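Local structure of Pbp related beta-lactamase (Pyrococcus abyssi, 2QMI) at residues P191-N195 with L244-M250. The protein probably cleaves peptides as a self-compartmentalizing octameric peptidase related to penicillin-binding proteins and serine beta-lactamases. Sequence-based numbering, arbitrary orientation.
Sequences PLGMN and LAKYLKM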
loop_
_atom_site.group_PDB
_atom_site.type_symbol
_atom_site.label_atom_id
_atom_site.label_comp_id
_atom_site.label_asym_id
_atom_site.label_seq_id
_atom_site.Cartn_x
_atom_site.Cartn_y
_atom_site.Cartn_z
ATOM N N PRO A 191 25.071 4.859 55.218
ATOM C CA PRO A 191 25.723 3.962 56.177
ATOM C C PRO A 191 26.257 2.686 55.527
ATOM O O PRO A 191 27.128 2.009 56.084
ATOM C CB PRO A 191 24.617 3.678 57.200
ATOM C CG PRO A 191 23.347 3.930 56.432
ATOM C CD PRO A 191 23.688 5.146 55.627
ATOM N N LEU A 192 25.737 2.356 54.347
ATOM C CA LEU A 192 26.173 1.160 53.629
ATOM C C LEU A 192 27.272 1.486 52.613
ATOM O O LEU A 192 27.823 0.591 51.977
ATOM C CB LEU A 192 24.983 0.503 52.923
ATOM C CG LEU A 192 24.597 -0.915 53.346
ATOM C CD1 LEU A 192 24.633 -1.059 54.863
ATOM C CD2 LEU A 192 23.203 -1.227 52.802
ATOM N N GLY A 193 27.577 2.770 52.462
ATOM C CA GLY A 193 28.622 3.187 51.538
ATOM C C GLY A 193 28.249 3.291 50.065
ATOM O O GLY A 193 29.129 3.440 49.209
ATOM N N MET A 194 26.954 3.219 49.768
ATOM C CA MET A 194 26.470 3.304 48.394
ATOM C C MET A 194 26.349 4.762 47.975
ATOM O O MET A 194 25.271 5.357 48.065
ATOM C CB MET A 194 25.120 2.599 48.288
ATOM C CG MET A 194 25.241 1.093 48.472
ATOM S SD MET A 194 23.783 0.309 49.135
ATOM C CE MET A 194 22.741 0.211 47.626
ATOM N N ASN A 195 27.464 5.324 47.512
ATOM C CA ASN A 195 27.516 6.721 47.109
ATOM C C ASN A 195 27.158 6.986 45.655
ATOM O O ASN A 195 27.235 8.126 45.201
ATOM C CB ASN A 195 28.905 7.290 47.406
ATOM C CG ASN A 195 29.325 7.068 48.855
ATOM O OD1 ASN A 195 28.633 7.485 49.789
ATOM N ND2 ASN A 195 30.466 6.407 49.045
ATOM N N LEU A 244 25.282 -2.412 44.626
ATOM C CA LEU A 244 24.374 -3.478 45.044
ATOM C C LEU A 244 25.151 -4.619 45.695
ATOM O O LEU A 244 24.588 -5.404 46.464
ATOM C CB LEU A 244 23.572 -3.996 43.849
ATOM C CG LEU A 244 22.646 -2.950 43.224
ATOM C CD1 LEU A 244 21.982 -3.520 41.966
ATOM C CD2 LEU A 244 21.601 -2.515 44.250
ATOM N N ALA A 245 26.442 -4.720 45.381
ATOM C CA ALA A 245 27.279 -5.763 45.989
ATOM C C ALA A 245 27.431 -5.426 47.476
ATOM O O ALA A 245 27.279 -6.286 48.336
ATOM C CB ALA A 245 28.645 -5.814 45.318
ATOM N N LYS A 246 27.725 -4.159 47.763
ATOM C CA LYS A 246 27.869 -3.697 49.138
ATOM C C LYS A 246 26.552 -3.956 49.853
ATOM O O LYS A 246 26.527 -4.321 51.025
ATOM C CB LYS A 246 28.165 -2.197 49.172
ATOM C CG LYS A 246 29.490 -1.794 48.557
ATOM C CD LYS A 246 29.619 -0.286 48.499
ATOM C CE LYS A 246 30.955 0.122 47.919
ATOM N NZ LYS A 246 31.032 1.593 47.739
ATOM N N TYR A 247 25.459 -3.750 49.123
ATOM C CA TYR A 247 24.112 -3.943 49.640
ATOM C C TYR A 247 23.857 -5.412 49.961
ATOM O O TYR A 247 23.305 -5.742 51.016
ATOM C CB TYR A 247 23.090 -3.438 48.616
ATOM C CG TYR A 247 21.651 -3.546 49.059
ATOM C CD1 TYR A 247 21.201 -2.894 50.208
ATOM C CD2 TYR A 247 20.729 -4.289 48.318
ATOM C CE1 TYR A 247 19.869 -2.980 50.608
ATOM C CE2 TYR A 247 19.399 -4.382 48.709
ATOM C CZ TYR A 247 18.975 -3.726 49.855
ATOM O OH TYR A 247 17.662 -3.824 50.245
ATOM N N LEU A 248 24.252 -6.292 49.045
ATOM C CA LEU A 248 24.080 -7.728 49.245
ATOM C C LEU A 248 24.938 -8.191 50.421
ATOM O O LEU A 248 24.511 -9.021 51.219
ATOM C CB LEU A 248 24.471 -8.484 47.971
ATOM C CG LEU A 248 23.378 -8.508 46.892
ATOM C CD1 LEU A 248 23.941 -8.919 45.537
ATOM C CD2 LEU A 248 22.288 -9.460 47.339
ATOM N N LYS A 249 26.140 -7.627 50.524
ATOM C CA LYS A 249 27.089 -7.959 51.591
ATOM C C LYS A 249 26.424 -7.889 52.971
ATOM O O LYS A 249 26.637 -8.746 53.827
ATOM C CB LYS A 249 28.285 -6.997 51.519
ATOM C CG LYS A 249 29.393 -7.226 52.538
ATOM C CD LYS A 249 30.561 -6.247 52.292
ATOM C CE LYS A 249 31.714 -6.448 53.290
ATOM N NZ LYS A 249 32.243 -7.862 53.291
ATOM N N MET A 250 25.598 -6.870 53.168
ATOM C CA MET A 250 24.907 -6.688 54.434
ATOM C C MET A 250 24.032 -7.896 54.776
ATOM O O MET A 250 24.111 -8.431 55.886
ATOM C CB MET A 250 24.036 -5.430 54.391
ATOM C CG MET A 250 23.445 -5.076 55.738
ATOM S SD MET A 250 21.865 -4.234 55.612
ATOM C CE MET A 250 20.801 -5.633 55.254
HETATM O O HOH W 1 29.762 3.754 45.837
#
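The nearest CA atoms across the two segments are those of Leu192 and Tyr247, 6.8 Å apart, where the loop that follows helix 180-189 passes one side of helix 241-252. Gly193, at positive phi (81°), is the C-prime residue of the Schellman motif ending helix 180-189; Met194 then centres an inverse gamma turn. From the helix, Lys246 reaches over this turn, its chain fully extended beyond CG, and NZ donates at 3.0 Å to Gly193 O, which also takes the weak bond from Asn195 N. The ammonium stands above the carbonyl plane, 44° out of it, and a water accepts from Asn195 N and, weakly, from Lys246 NZ. Beyond the exposed lysine the touching groups are apolar. Leu192 CD2 meets the Tyr247 ring at its edge, in plane, 3.7 Å from CD1, while Leu192 CD1 lies 4.3 Å from Met250 SD. A bend at chi3 (79°) brings Met194 CE to 3.8 Å from Tyr247 CB; Met194 SD sits obliquely to the ring, 5.3 Å from its centroid, in a Met-aromatic contact. Tyr247 also stacks on Phe64, and its OH hydrogen-bonds to Tyr251 and Ser63. Leu244 and Tyr247 touch Ile313, so the contact joins the C-terminal end of helix 180-189 to helix 241-252, which packs on the antiparallel sheet, within the alpha/beta fold of serine beta-lactamases and penicillin-binding proteins.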